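Local coordinates for cytolethal distending toxin subunit A (Haemophilus ducreyi, PDB 1SR4), which is a lectin-like subunit of a bacterial genotoxin and, together with CdtC, probably forms the heterodimer required to deliver CdtB to host cells, at residues 62-67 against 192-197; 67-72 against 84-89; 76-81 against 130-135; 94-99 against 115-120. One frame throughout, in Å; residues are numbered along the deposited sequence.

Contact 1: 62-67 against 192-197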
loop_
_atom_site.group_PDB
_atom_site.type_symbol
_atom_site.label_atom_id
_atom_site.label_comp_id
_atom_site.label_asym_id
_atom_site.label_seq_id
_atom_site.Cartn_x
_atom_site.Cartn_y
_atom_site.Cartn_z
ATOM N N THR A 62 -12.134 -5.916 -3.796
ATOM C CA THR A 62 -12.987 -5.801 -4.967
ATOM C C THR A 62 -12.255 -4.949 -6.003
ATOM O O THR A 62 -11.342 -4.182 -5.673
ATOM C CB THR A 62 -14.336 -5.100 -4.689
ATOM O OG1 THR A 62 -14.089 -3.833 -4.069
ATOM C CG2 THR A 62 -15.241 -5.963 -3.803
ATOM N N LEU A 63 -12.643 -5.121 -7.259
ATOM C CA LEU A 63 -12.100 -4.339 -8.361
ATOM C C LEU A 63 -13.281 -3.415 -8.625
ATOM O O LEU A 63 -14.358 -3.869 -9.042
ATOM C CB LEU A 63 -11.820 -5.242 -9.568
ATOM C CG LEU A 63 -10.681 -6.231 -9.284
ATOM C CD1 LEU A 63 -10.538 -7.258 -10.407
ATOM C CD2 LEU A 63 -9.396 -5.430 -9.100
ATOM N N MET A 64 -13.092 -2.130 -8.345
ATOM C CA MET A 64 -14.168 -1.155 -8.490
ATOM C C MET A 64 -13.950 -0.192 -9.645
ATOM O O MET A 64 -12.882 0.405 -9.761
ATOM C CB MET A 64 -14.297 -0.350 -7.178
ATOM C CG MET A 64 -15.383 0.737 -7.220
ATOM S SD MET A 64 -15.350 1.903 -5.807
ATOM C CE MET A 64 -15.793 0.875 -4.397
ATOM N N GLY A 65 -14.962 -0.034 -10.494
ATOM C CA GLY A 65 -14.844 0.894 -11.604
ATOM C C GLY A 65 -15.080 2.303 -11.095
ATOM O O GLY A 65 -15.477 2.504 -9.938
ATOM N N GLN A 66 -14.863 3.292 -11.954
ATOM C CA GLN A 66 -15.007 4.684 -11.540
ATOM C C GLN A 66 -16.438 5.074 -11.191
ATOM O O GLN A 66 -16.679 6.123 -10.574
ATOM C CB GLN A 66 -14.461 5.596 -12.630
ATOM C CG GLN A 66 -12.975 5.381 -12.872
ATOM C CD GLN A 66 -12.281 6.683 -13.125
ATOM O OE1 GLN A 66 -11.882 7.373 -12.188
ATOM N NE2 GLN A 66 -12.153 7.049 -14.396
ATOM N N ASN A 67 -17.375 4.208 -11.569
ATOM C CA ASN A 67 -18.796 4.426 -11.323
ATOM C C ASN A 67 -19.243 3.621 -10.095
ATOM O O ASN A 67 -20.438 3.556 -9.780
ATOM C CB ASN A 67 -19.604 4.006 -12.561
ATOM C CG ASN A 67 -19.463 2.525 -12.871
ATOM O OD1 ASN A 67 -18.635 1.826 -12.273
ATOM N ND2 ASN A 67 -20.258 2.041 -13.828
ATOM N N THR A 192 -10.151 2.359 -16.234
ATOM C CA THR A 192 -9.502 2.486 -14.928
ATOM C C THR A 192 -10.329 1.832 -13.830
ATOM O O THR A 192 -11.555 1.976 -13.769
ATOM C CB THR A 192 -9.200 3.972 -14.544
ATOM O OG1 THR A 192 -10.356 4.771 -14.740
ATOM C CG2 THR A 192 -8.097 4.542 -15.419
ATOM N N TRP A 193 -9.622 1.108 -12.968
ATOM C CA TRP A 193 -10.198 0.376 -11.848
ATOM C C TRP A 193 -9.484 0.728 -10.560
ATOM O O TRP A 193 -8.313 1.116 -10.595
ATOM C CB TRP A 193 -10.016 -1.123 -12.076
ATOM C CG TRP A 193 -10.788 -1.665 -13.241
ATOM C CD1 TRP A 193 -10.403 -1.702 -14.562
ATOM C CD2 TRP A 193 -12.096 -2.236 -13.182
ATOM N NE1 TRP A 193 -11.409 -2.272 -15.326
ATOM C CE2 TRP A 193 -12.457 -2.603 -14.499
ATOM C CE3 TRP A 193 -13.002 -2.472 -12.137
ATOM C CZ2 TRP A 193 -13.694 -3.198 -14.799
ATOM C CZ3 TRP A 193 -14.231 -3.065 -12.438
ATOM C CH2 TRP A 193 -14.560 -3.418 -13.759
ATOM N N TYR A 194 -10.175 0.596 -9.428
ATOM C CA TYR A 194 -9.527 0.843 -8.139
ATOM C C TYR A 194 -9.413 -0.477 -7.386
ATOM O O TYR A 194 -10.310 -1.333 -7.453
ATOM C CB TYR A 194 -10.327 1.815 -7.257
ATOM C CG TYR A 194 -10.933 3.010 -7.973
ATOM C CD1 TYR A 194 -10.153 3.857 -8.771
ATOM C CD2 TYR A 194 -12.292 3.313 -7.827
ATOM C CE1 TYR A 194 -10.730 4.999 -9.405
ATOM C CE2 TYR A 194 -12.870 4.431 -8.454
ATOM C CZ TYR A 194 -12.086 5.265 -9.234
ATOM O OH TYR A 194 -12.673 6.364 -9.833
ATOM N N LEU A 195 -8.304 -0.642 -6.670
ATOM C CA LEU A 195 -8.085 -1.826 -5.848
ATOM C C LEU A 195 -8.770 -1.379 -4.558
ATOM O O LEU A 195 -8.252 -0.523 -3.841
ATOM C CB LEU A 195 -6.572 -2.044 -5.673
ATOM C CG LEU A 195 -5.906 -2.294 -7.050
ATOM C CD1 LEU A 195 -4.397 -2.284 -6.970
ATOM C CD2 LEU A 195 -6.408 -3.618 -7.584
ATOM N N ALA A 196 -9.934 -1.960 -4.271
ATOM C CA ALA A 196 -10.754 -1.529 -3.138
ATOM C C ALA A 196 -11.051 -2.572 -2.067
ATOM O O ALA A 196 -10.829 -3.769 -2.271
ATOM C CB ALA A 196 -12.115 -0.951 -3.704
ATOM N N PRO A 197 -11.575 -2.129 -0.906
ATOM C CA PRO A 197 -11.892 -3.083 0.165
ATOM C C PRO A 197 -13.004 -4.004 -0.322
ATOM O O PRO A 197 -13.816 -3.622 -1.165
ATOM C CB PRO A 197 -12.385 -2.187 1.316
ATOM C CG PRO A 197 -11.749 -0.828 1.020
ATOM C CD PRO A 197 -11.885 -0.751 -0.488
#
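Four backbone hydrogen bonds zip strand 62-65 to strand 193-196 in antiparallel register. They come in two reciprocal pairs, Thr62 with Ala196 and Met64 with Tyr194; in the second, Met64 N donates to Tyr194 O almost straight, at 176°, and Tyr194 N reaches Met64 O at 2.7 Å. Side-chain hydroxyls extend the ladder at both ends. Thr62 OG1, in the crowded position between backbone N and carbonyl carbon (chi1 54°), donates to Pro197 O at 2.9 Å. Tyr194 OH gives its proton to a lone pair of Gln66 OE1 at 2.7 Å, the amide standing nearly perpendicular to the phenol ring, while Gln66 NE2 turns to Asp190.

Apolar contacts divide between the faces. On one, Leu63 CD2 and Leu195 CD2 lie alongside at 3.8 Å, and Leu63 CB meets Trp193 CE3. On the other, Met64 SD sits at the edge of the Tyr194 ring, in its plane, 5.3 Å from the centroid: a Met-aromatic contact. Arg23 and Phe150 of the CdtC chain pack over Met64 and Gln66 respectively. Pairing an early strand with the last long one in this way closes the ricin-type beta-trefoil.

Contact 2: 67-72 against 84-89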
loop_
_atom_site.group_PDB
_atom_site.type_symbol
_atom_site.label_atom_id
_atom_site.label_comp_id
_atom_site.label_asym_id
_atom_site.label_seq_id
_atom_site.Cartn_x
_atom_site.Cartn_y
_atom_site.Cartn_z
ATOM N N ASN A 67 -17.375 4.208 -11.569
ATOM C CA ASN A 67 -18.796 4.426 -11.323
ATOM C C ASN A 67 -19.243 3.621 -10.095
ATOM O O ASN A 67 -20.438 3.556 -9.780
ATOM C CB ASN A 67 -19.604 4.006 -12.561
ATOM C CG ASN A 67 -19.463 2.525 -12.871
ATOM O OD1 ASN A 67 -18.635 1.826 -12.273
ATOM N ND2 ASN A 67 -20.258 2.041 -13.828
ATOM N N GLY A 68 -18.266 3.027 -9.404
ATOM C CA GLY A 68 -18.541 2.255 -8.196
ATOM C C GLY A 68 -18.928 0.802 -8.434
ATOM O O GLY A 68 -19.094 0.032 -7.475
ATOM N N ALA A 69 -19.077 0.417 -9.701
ATOM C CA ALA A 69 -19.471 -0.943 -10.038
ATOM C C ALA A 69 -18.311 -1.884 -9.754
ATOM O O ALA A 69 -17.159 -1.574 -10.065
ATOM C CB ALA A 69 -19.901 -1.023 -11.516
ATOM N N LEU A 70 -18.628 -3.040 -9.176
ATOM C CA LEU A 70 -17.623 -4.032 -8.785
ATOM C C LEU A 70 -17.598 -5.237 -9.746
ATOM O O LEU A 70 -18.650 -5.779 -10.087
ATOM C CB LEU A 70 -17.947 -4.514 -7.365
ATOM C CG LEU A 70 -18.306 -3.425 -6.342
ATOM C CD1 LEU A 70 -18.951 -4.068 -5.089
ATOM C CD2 LEU A 70 -17.065 -2.641 -5.983
ATOM N N LEU A 71 -16.408 -5.638 -10.200
ATOM C CA LEU A 71 -16.310 -6.793 -11.084
ATOM C C LEU A 71 -16.895 -7.972 -10.302
ATOM O O LEU A 71 -16.469 -8.254 -9.180
ATOM C CB LEU A 71 -14.858 -7.102 -11.426
ATOM C CG LEU A 71 -14.754 -8.285 -12.410
ATOM C CD1 LEU A 71 -15.314 -7.879 -13.811
ATOM C CD2 LEU A 71 -13.298 -8.721 -12.530
ATOM N N THR A 72 -17.851 -8.675 -10.895
ATOM C CA THR A 72 -18.472 -9.776 -10.175
ATOM C C THR A 72 -19.018 -10.909 -11.039
ATOM O O THR A 72 -19.316 -10.740 -12.227
ATOM C CB THR A 72 -19.648 -9.238 -9.337
ATOM O OG1 THR A 72 -20.242 -10.294 -8.591
ATOM C CG2 THR A 72 -20.701 -8.617 -10.247
ATOM N N ALA A 84 -20.173 -6.016 -13.953
ATOM C CA ALA A 84 -19.803 -5.116 -12.870
ATOM C C ALA A 84 -21.075 -4.431 -12.344
ATOM O O ALA A 84 -21.752 -3.695 -13.074
ATOM C CB ALA A 84 -18.807 -4.095 -13.343
ATOM N N TYR A 85 -21.389 -4.710 -11.078
ATOM C CA TYR A 85 -22.548 -4.149 -10.387
ATOM C C TYR A 85 -22.080 -3.428 -9.140
ATOM O O TYR A 85 -21.180 -3.909 -8.450
ATOM C CB TYR A 85 -23.487 -5.252 -9.868
ATOM C CG TYR A 85 -24.396 -5.936 -10.858
ATOM C CD1 TYR A 85 -25.779 -5.713 -10.826
ATOM C CD2 TYR A 85 -23.898 -6.882 -11.758
ATOM C CE1 TYR A 85 -26.641 -6.429 -11.660
ATOM C CE2 TYR A 85 -24.744 -7.593 -12.590
ATOM C CZ TYR A 85 -26.112 -7.365 -12.534
ATOM O OH TYR A 85 -26.939 -8.099 -13.340
ATOM N N PRO A 86 -22.656 -2.257 -8.845
ATOM C CA PRO A 86 -22.221 -1.588 -7.622
ATOM C C PRO A 86 -22.867 -2.356 -6.456
ATOM O O PRO A 86 -23.875 -3.057 -6.625
ATOM C CB PRO A 86 -22.801 -0.180 -7.767
ATOM C CG PRO A 86 -24.048 -0.404 -8.586
ATOM C CD PRO A 86 -23.567 -1.397 -9.632
ATOM N N ASN A 87 -22.285 -2.233 -5.272
ATOM C CA ASN A 87 -22.841 -2.901 -4.102
ATOM C C ASN A 87 -24.337 -2.567 -3.915
ATOM O O ASN A 87 -25.161 -3.442 -3.613
ATOM C CB ASN A 87 -22.112 -2.450 -2.832
ATOM C CG ASN A 87 -22.859 -2.878 -1.567
ATOM O OD1 ASN A 87 -22.915 -4.068 -1.259
ATOM N ND2 ASN A 87 -23.458 -1.916 -0.846
ATOM N N ILE A 88 -24.687 -1.300 -4.114
ATOM C CA ILE A 88 -26.062 -0.879 -3.872
ATOM C C ILE A 88 -27.089 -1.590 -4.735
ATOM O O ILE A 88 -28.248 -1.670 -4.343
ATOM C CB ILE A 88 -26.211 0.665 -3.992
ATOM C CG1 ILE A 88 -27.525 1.128 -3.358
ATOM C CG2 ILE A 88 -26.132 1.099 -5.454
ATOM C CD1 ILE A 88 -27.578 0.972 -1.889
ATOM N N TYR A 89 -26.678 -2.140 -5.879
ATOM C CA TYR A 89 -27.626 -2.856 -6.735
ATOM C C TYR A 89 -27.386 -4.364 -6.708
ATOM O O TYR A 89 -27.977 -5.096 -7.510
ATOM C CB TYR A 89 -27.505 -2.398 -8.198
ATOM C CG TYR A 89 -27.808 -0.939 -8.468
ATOM C CD1 TYR A 89 -28.693 -0.223 -7.667
ATOM C CD2 TYR A 89 -27.216 -0.280 -9.553
ATOM C CE1 TYR A 89 -28.981 1.112 -7.936
ATOM C CE2 TYR A 89 -27.492 1.038 -9.823
ATOM C CZ TYR A 89 -28.372 1.734 -9.019
ATOM O OH TYR A 89 -28.634 3.056 -9.297
HETATM O O HOH W 1 -20.118 -0.458 -4.965
#
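Leu70 and Tyr85, a hydrogen-bonded antiparallel pair, send their side chains to the same face of the hairpin, yet it is the Tyr85 carbonyl that Leu70 packs on. With CG anti to its own carbonyl carbon (chi1 -45°), Leu70 brings CB to 3.5 Å from Tyr85 O and carries CD1 on to Asn87 N at 3.8 Å. The Tyr85 ring leans the other way along the strand and crosses Thr72 obliquely, CD2 meeting Thr72 CG2 at 3.9 Å; Phe93 and Trp74 also pack on this ring. The Ala69 methyl lies beside the partner strand, where CB touches Ala84 CB at 3.7 Å and nears CD of the Pro86 ring. Asn67 folds back in an Asx turn, its OD1 accepting from Ala69 N and holding the chain just ahead of Leu70.

Beneath the side chains, Leu70 N donates to Tyr85 O at 2.8 Å from well above the carbonyl plane, and the return bond from Tyr85 N to Leu70 O is bent to 143°. Ala84 CA presses on that same Leu70 O at 3.1 Å, a CA-H...O contact. Pro86 has no N-H to offer, and beyond it a water takes over, donating to Gly68 O and accepting from Asn87 N. The chemistry is thus that of a hairpin whose direct backbone pairing gives way at the proline to a water bridge.

Contact 3: 76-81 against 130-135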
loop_
_atom_site.group_PDB
_atom_site.type_symbol
_atom_site.label_atom_id
_atom_site.label_comp_id
_atom_site.label_asym_id
_atom_site.label_seq_id
_atom_site.Cartn_x
_atom_site.Cartn_y
_atom_site.Cartn_z
ATOM N N LEU A 76 -23.827 -18.172 -11.615
ATOM C CA LEU A 76 -22.892 -18.982 -10.841
ATOM C C LEU A 76 -22.146 -20.116 -11.530
ATOM O O LEU A 76 -21.035 -20.444 -11.125
ATOM C CB LEU A 76 -23.602 -19.549 -9.605
ATOM C CG LEU A 76 -24.275 -18.558 -8.647
ATOM C CD1 LEU A 76 -24.918 -19.333 -7.483
ATOM C CD2 LEU A 76 -23.249 -17.562 -8.115
ATOM N N ALA A 77 -22.736 -20.728 -12.552
ATOM C CA ALA A 77 -22.059 -21.835 -13.219
ATOM C C ALA A 77 -20.754 -21.366 -13.861
ATOM O O ALA A 77 -20.665 -20.232 -14.344
ATOM C CB ALA A 77 -22.976 -22.450 -14.283
ATOM N N LYS A 78 -19.751 -22.242 -13.861
ATOM C CA LYS A 78 -18.454 -21.929 -14.450
ATOM C C LYS A 78 -18.562 -21.524 -15.916
ATOM O O LYS A 78 -19.455 -21.968 -16.629
ATOM C CB LYS A 78 -17.519 -23.138 -14.321
ATOM C CG LYS A 78 -17.125 -23.457 -12.889
ATOM C CD LYS A 78 -16.172 -24.640 -12.847
ATOM C CE LYS A 78 -16.915 -25.961 -12.815
ATOM N NZ LYS A 78 -17.530 -26.171 -11.465
ATOM N N ARG A 79 -17.648 -20.661 -16.341
ATOM C CA ARG A 79 -17.559 -20.160 -17.709
ATOM C C ARG A 79 -18.584 -19.117 -18.129
ATOM O O ARG A 79 -18.644 -18.732 -19.295
ATOM C CB ARG A 79 -17.516 -21.320 -18.725
ATOM C CG ARG A 79 -16.246 -22.176 -18.567
ATOM C CD ARG A 79 -15.956 -23.092 -19.760
ATOM N NE ARG A 79 -15.515 -22.367 -20.954
ATOM C CZ ARG A 79 -14.291 -21.861 -21.132
ATOM N NH1 ARG A 79 -13.353 -21.989 -20.200
ATOM N NH2 ARG A 79 -13.999 -21.224 -22.257
ATOM N N ASN A 80 -19.369 -18.627 -17.178
ATOM C CA ASN A 80 -20.329 -17.578 -17.493
ATOM C C ASN A 80 -19.597 -16.242 -17.425
ATOM O O ASN A 80 -18.567 -16.125 -16.752
ATOM C CB ASN A 80 -21.480 -17.597 -16.495
ATOM C CG ASN A 80 -22.570 -18.550 -16.900
ATOM O OD1 ASN A 80 -23.291 -18.295 -17.862
ATOM N ND2 ASN A 80 -22.693 -19.658 -16.178
ATOM N N TRP A 81 -20.131 -15.251 -18.124
ATOM C CA TRP A 81 -19.538 -13.930 -18.172
ATOM C C TRP A 81 -19.586 -13.199 -16.834
ATOM O O TRP A 81 -20.514 -13.361 -16.043
ATOM C CB TRP A 81 -20.257 -13.021 -19.183
ATOM C CG TRP A 81 -20.253 -13.442 -20.614
ATOM C CD1 TRP A 81 -21.341 -13.813 -21.362
ATOM C CD2 TRP A 81 -19.128 -13.458 -21.507
ATOM N NE1 TRP A 81 -20.962 -14.053 -22.664
ATOM C CE2 TRP A 81 -19.612 -13.842 -22.783
ATOM C CE3 TRP A 81 -17.763 -13.186 -21.356
ATOM C CZ2 TRP A 81 -18.775 -13.954 -23.904
ATOM C CZ3 TRP A 81 -16.929 -13.299 -22.470
ATOM C CH2 TRP A 81 -17.444 -13.680 -23.730
ATOM N N HIS A 130 -15.389 -16.762 -15.419
ATOM C CA HIS A 130 -14.718 -17.332 -14.260
ATOM C C HIS A 130 -14.705 -18.836 -14.540
ATOM O O HIS A 130 -15.662 -19.372 -15.110
ATOM C CB HIS A 130 -15.443 -16.990 -12.938
ATOM C CG HIS A 130 -16.802 -17.605 -12.791
ATOM N ND1 HIS A 130 -17.059 -18.644 -11.924
ATOM C CD2 HIS A 130 -17.988 -17.295 -13.367
ATOM C CE1 HIS A 130 -18.344 -18.948 -11.969
ATOM N NE2 HIS A 130 -18.930 -18.144 -12.838
ATOM N N ASP A 131 -13.610 -19.508 -14.197
ATOM C CA ASP A 131 -13.495 -20.949 -14.427
ATOM C C ASP A 131 -12.492 -21.542 -13.453
ATOM O O ASP A 131 -11.824 -20.813 -12.695
ATOM C CB ASP A 131 -13.047 -21.239 -15.870
ATOM C CG ASP A 131 -13.407 -22.663 -16.337
ATOM O OD1 ASP A 131 -14.075 -23.414 -15.599
ATOM O OD2 ASP A 131 -13.031 -23.021 -17.467
ATOM N N ILE A 132 -12.389 -22.866 -13.475
ATOM C CA ILE A 132 -11.477 -23.575 -12.597
ATOM C C ILE A 132 -10.082 -22.971 -12.690
ATOM O O ILE A 132 -9.558 -22.737 -13.772
ATOM C CB ILE A 132 -11.453 -25.080 -12.961
ATOM C CG1 ILE A 132 -12.848 -25.669 -12.706
ATOM C CG2 ILE A 132 -10.427 -25.829 -12.108
ATOM C CD1 ILE A 132 -13.217 -26.804 -13.631
ATOM N N CYS A 133 -9.495 -22.713 -11.532
ATOM C CA CYS A 133 -8.172 -22.120 -11.462
ATOM C C CYS A 133 -7.049 -23.057 -11.879
ATOM O O CYS A 133 -7.058 -24.247 -11.557
ATOM C CB CYS A 133 -7.898 -21.642 -10.037
ATOM S SG CYS A 133 -9.003 -20.326 -9.422
ATOM N N SER A 134 -6.082 -22.511 -12.599
ATOM C CA SER A 134 -4.930 -23.282 -13.004
ATOM C C SER A 134 -3.793 -22.326 -13.240
ATOM O O SER A 134 -3.887 -21.464 -14.103
ATOM C CB SER A 134 -5.194 -24.066 -14.277
ATOM O OG SER A 134 -3.988 -24.695 -14.671
ATOM N N LEU A 135 -2.717 -22.479 -12.474
ATOM C CA LEU A 135 -1.567 -21.607 -12.620
ATOM C C LEU A 135 -0.944 -21.727 -14.002
ATOM O O LEU A 135 -0.121 -20.905 -14.381
ATOM C CB LEU A 135 -0.525 -21.918 -11.537
ATOM C CG LEU A 135 -0.857 -21.481 -10.104
ATOM C CD1 LEU A 135 0.097 -22.146 -9.116
ATOM C CD2 LEU A 135 -0.762 -19.970 -10.004
#
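Arg79 holds the end of strand 127-131 at two points. Its backbone N donates to His130 O at 2.7 Å, nearly along the C=O axis, and its NH1 forms a salt bridge with Asp131 OD2 at 2.9 Å. The carboxylate oxygen lies at the guanidinium edge, within 3° of its plane, whereas the donor reaches the carboxylate from above, the two planes being 67° apart. Arg79 CG rests against OD2, and the bend at chi3 beyond it brings NH1 round to the same oxygen. Lys78 crosses Asp131 at about a right angle, and its CD presses tightly on Ile132 CG1 at 3.5 Å.

Residues 77-80 make a type II beta turn, with Arg79 in the positive-phi position, at the tip of the hairpin loop between strands 69-73 and 82-86; the loop belongs to a region inferred to mediate binding to target cells. Asn80 ND2 donates to Ala77 O at 2.8 Å, tying the ends of the turn together.

Below it lies the His130 imidazole, in the crowded chi1 position (66°), which tucks it under the loop. Lys78 CA makes an off-centre CH-pi contact with the ring, and Leu76 O meets CE1 at the ring edge at 3.2 Å. His130 ND1 is hydrogen-bonded to Thr119 OG1, which helps to fix the rotation of the ring. Farther out, Tyr124 adds a cation-pi contact to Arg79, and Asp131 OD1 accepts a weak bond from Ile132 N.

Contact 4: 94-99 against 115-120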
loop_
_atom_site.group_PDB
_atom_site.type_symbol
_atom_site.label_atom_id
_atom_site.label_comp_id
_atom_site.label_asym_id
_atom_site.label_seq_id
_atom_site.Cartn_x
_atom_site.Cartn_y
_atom_site.Cartn_z
ATOM N N GLY A 94 -23.885 -11.304 -2.400
ATOM C CA GLY A 94 -23.013 -11.883 -1.398
ATOM C C GLY A 94 -21.543 -11.876 -1.813
ATOM O O GLY A 94 -21.096 -11.048 -2.624
ATOM N N ASN A 95 -20.788 -12.820 -1.274
ATOM C CA ASN A 95 -19.350 -12.887 -1.518
ATOM C C ASN A 95 -18.849 -13.285 -2.922
ATOM O O ASN A 95 -17.627 -13.425 -3.122
ATOM C CB ASN A 95 -18.702 -13.781 -0.443
ATOM C CG ASN A 95 -18.957 -13.273 0.979
ATOM O OD1 ASN A 95 -19.396 -12.135 1.184
ATOM N ND2 ASN A 95 -18.664 -14.117 1.973
ATOM N N ILE A 96 -19.751 -13.464 -3.892
ATOM C CA ILE A 96 -19.300 -13.788 -5.245
ATOM C C ILE A 96 -18.723 -12.498 -5.862
ATOM O O ILE A 96 -18.161 -12.508 -6.969
ATOM C CB ILE A 96 -20.450 -14.281 -6.155
ATOM C CG1 ILE A 96 -21.466 -13.155 -6.385
ATOM C CG2 ILE A 96 -21.111 -15.511 -5.537
ATOM C CD1 ILE A 96 -22.559 -13.503 -7.414
ATOM N N ARG A 97 -18.865 -11.395 -5.123
ATOM C CA ARG A 97 -18.367 -10.080 -5.561
ATOM C C ARG A 97 -16.938 -9.778 -5.097
ATOM O O ARG A 97 -16.329 -8.803 -5.545
ATOM C CB ARG A 97 -19.300 -8.989 -5.041
ATOM C CG ARG A 97 -20.705 -9.053 -5.638
ATOM C CD ARG A 97 -21.627 -8.060 -4.938
ATOM N NE ARG A 97 -21.743 -8.377 -3.517
ATOM C CZ ARG A 97 -22.271 -7.552 -2.620
ATOM N NH1 ARG A 97 -22.745 -6.362 -2.996
ATOM N NH2 ARG A 97 -22.294 -7.898 -1.339
ATOM N N ASN A 98 -16.408 -10.619 -4.209
ATOM C CA ASN A 98 -15.068 -10.446 -3.653
ATOM C C ASN A 98 -14.063 -11.414 -4.241
ATOM O O ASN A 98 -14.386 -12.559 -4.521
ATOM C CB ASN A 98 -15.084 -10.623 -2.120
ATOM C CG ASN A 98 -15.986 -9.627 -1.435
ATOM O OD1 ASN A 98 -15.960 -8.439 -1.753
ATOM N ND2 ASN A 98 -16.793 -10.100 -0.486
ATOM N N TRP A 99 -12.827 -10.942 -4.383
ATOM C CA TRP A 99 -11.766 -11.743 -4.953
ATOM C C TRP A 99 -10.503 -11.665 -4.120
ATOM O O TRP A 99 -10.264 -10.677 -3.417
ATOM C CB TRP A 99 -11.422 -11.241 -6.360
ATOM C CG TRP A 99 -12.603 -11.120 -7.281
ATOM C CD1 TRP A 99 -13.451 -10.054 -7.397
ATOM C CD2 TRP A 99 -13.060 -12.106 -8.210
ATOM N NE1 TRP A 99 -14.413 -10.318 -8.352
ATOM C CE2 TRP A 99 -14.191 -11.569 -8.869
ATOM C CE3 TRP A 99 -12.618 -13.395 -8.554
ATOM C CZ2 TRP A 99 -14.891 -12.272 -9.858
ATOM C CZ3 TRP A 99 -13.317 -14.099 -9.542
ATOM C CH2 TRP A 99 -14.441 -13.529 -10.181
ATOM N N GLN A 115 -14.012 -15.335 -3.835
ATOM C CA GLN A 115 -14.134 -15.687 -2.426
ATOM C C GLN A 115 -15.129 -16.797 -2.181
ATOM O O GLN A 115 -14.871 -17.699 -1.400
ATOM C CB GLN A 115 -14.570 -14.484 -1.573
ATOM C CG GLN A 115 -14.812 -14.869 -0.124
ATOM C CD GLN A 115 -15.131 -13.691 0.769
ATOM O OE1 GLN A 115 -15.737 -12.705 0.326
ATOM N NE2 GLN A 115 -14.746 -13.790 2.040
ATOM N N SER A 116 -16.277 -16.698 -2.832
ATOM C CA SER A 116 -17.345 -17.665 -2.647
ATOM C C SER A 116 -17.208 -18.944 -3.442
ATOM O O SER A 116 -17.367 -20.033 -2.898
ATOM C CB SER A 116 -18.692 -17.020 -2.994
ATOM O OG SER A 116 -19.740 -17.972 -2.920
ATOM N N LEU A 117 -16.899 -18.809 -4.728
ATOM C CA LEU A 117 -16.829 -19.965 -5.613
ATOM C C LEU A 117 -15.466 -20.614 -5.830
ATOM O O LEU A 117 -15.395 -21.740 -6.307
ATOM C CB LEU A 117 -17.441 -19.592 -6.961
ATOM C CG LEU A 117 -18.866 -19.029 -6.884
ATOM C CD1 LEU A 117 -19.307 -18.577 -8.282
ATOM C CD2 LEU A 117 -19.836 -20.088 -6.349
ATOM N N GLY A 118 -14.389 -19.914 -5.490
ATOM C CA GLY A 118 -13.072 -20.493 -5.668
ATOM C C GLY A 118 -12.621 -20.571 -7.115
ATOM O O GLY A 118 -11.584 -21.161 -7.406
ATOM N N THR A 119 -13.393 -20.000 -8.028
ATOM C CA THR A 119 -13.000 -20.014 -9.440
ATOM C C THR A 119 -12.122 -18.789 -9.737
ATOM O O THR A 119 -12.004 -17.873 -8.912
ATOM C CB THR A 119 -14.239 -20.022 -10.384
ATOM O OG1 THR A 119 -15.160 -18.996 -9.997
ATOM C CG2 THR A 119 -14.958 -21.370 -10.309
ATOM N N CYS A 120 -11.508 -18.772 -10.915
ATOM C CA CYS A 120 -10.614 -17.682 -11.303
ATOM C C CYS A 120 -11.112 -16.842 -12.462
ATOM O O CYS A 120 -11.783 -17.362 -13.373
ATOM C CB CYS A 120 -9.239 -18.251 -11.672
ATOM S SG CYS A 120 -8.218 -18.609 -10.216
#
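Gln115 is gripped at both ends by Asn98. Its backbone N donates to Asn98 O at 2.9 Å, a straight bond that comes in from above the carbonyl plane, and its side-chain OE1 accepts from Asn98 ND2, also at 2.9 Å, nearly along the C=O axis. The two side chains run side by side in the same direction, with their amide planes 58° apart. Gln115 gets there by staying stretched: CG is anti to the backbone N (chi1 175°) and the chain runs on extended, so the amide reaches past Asn98 CB to the tip. Asn98 OD1 in turn accepts from the Val199 backbone N, so one amide links three parts of the chain.

Across the Gln115 amide lies that of Asn95, stacked on it with planes only 16° apart; Asn95 CB is 3.2 Å from Gln115 OE1. Asn95 belongs to a 3-10 turn, which Arg97 steadies by donating from NE to a lone pair of Gly94 O.

Farther along, looser contacts take over. Ile96 CG2 touches Ser116 CB at 3.8 Å and reaches loosely to Leu117 CG. The indole of Trp99 comes up to Thr119 O with CZ3, at the ring edge and 4.0 Å away, while its NE1 is hydrogen-bonded to Leu71 O.

The contact joins two inter-strand loops of the trefoil, the one leading into strand 99-103 and the one following strand 110-114. The bonds that cross it are between neutral groups: one backbone and one side-chain amide hydrogen bond hold Gln115 at two points, which, with the Asn95 amide stacked across it, should limit the amide's rotation.

In the fold
From the N terminus, strand 62-65 enters contact 1, which closes the widest loop, through 192-197, late in the chain; the other three contacts lie within that loop. Contact 2 shares Asn67 with it and closes the hairpin that follows, and a probable hydrogen bond from Leu71 N to Leu63 O joins the two. The tip of that hairpin reaches 130-135 in contact 3, whose segments alternate with those of contact 2. Contact 4 follows contact 2 in series and sits within the span of contact 3. The Cys120-Cys133 disulfide joins contacts 3 and 4, and Trp99 and Arg97 tie contact 4 to contact 2.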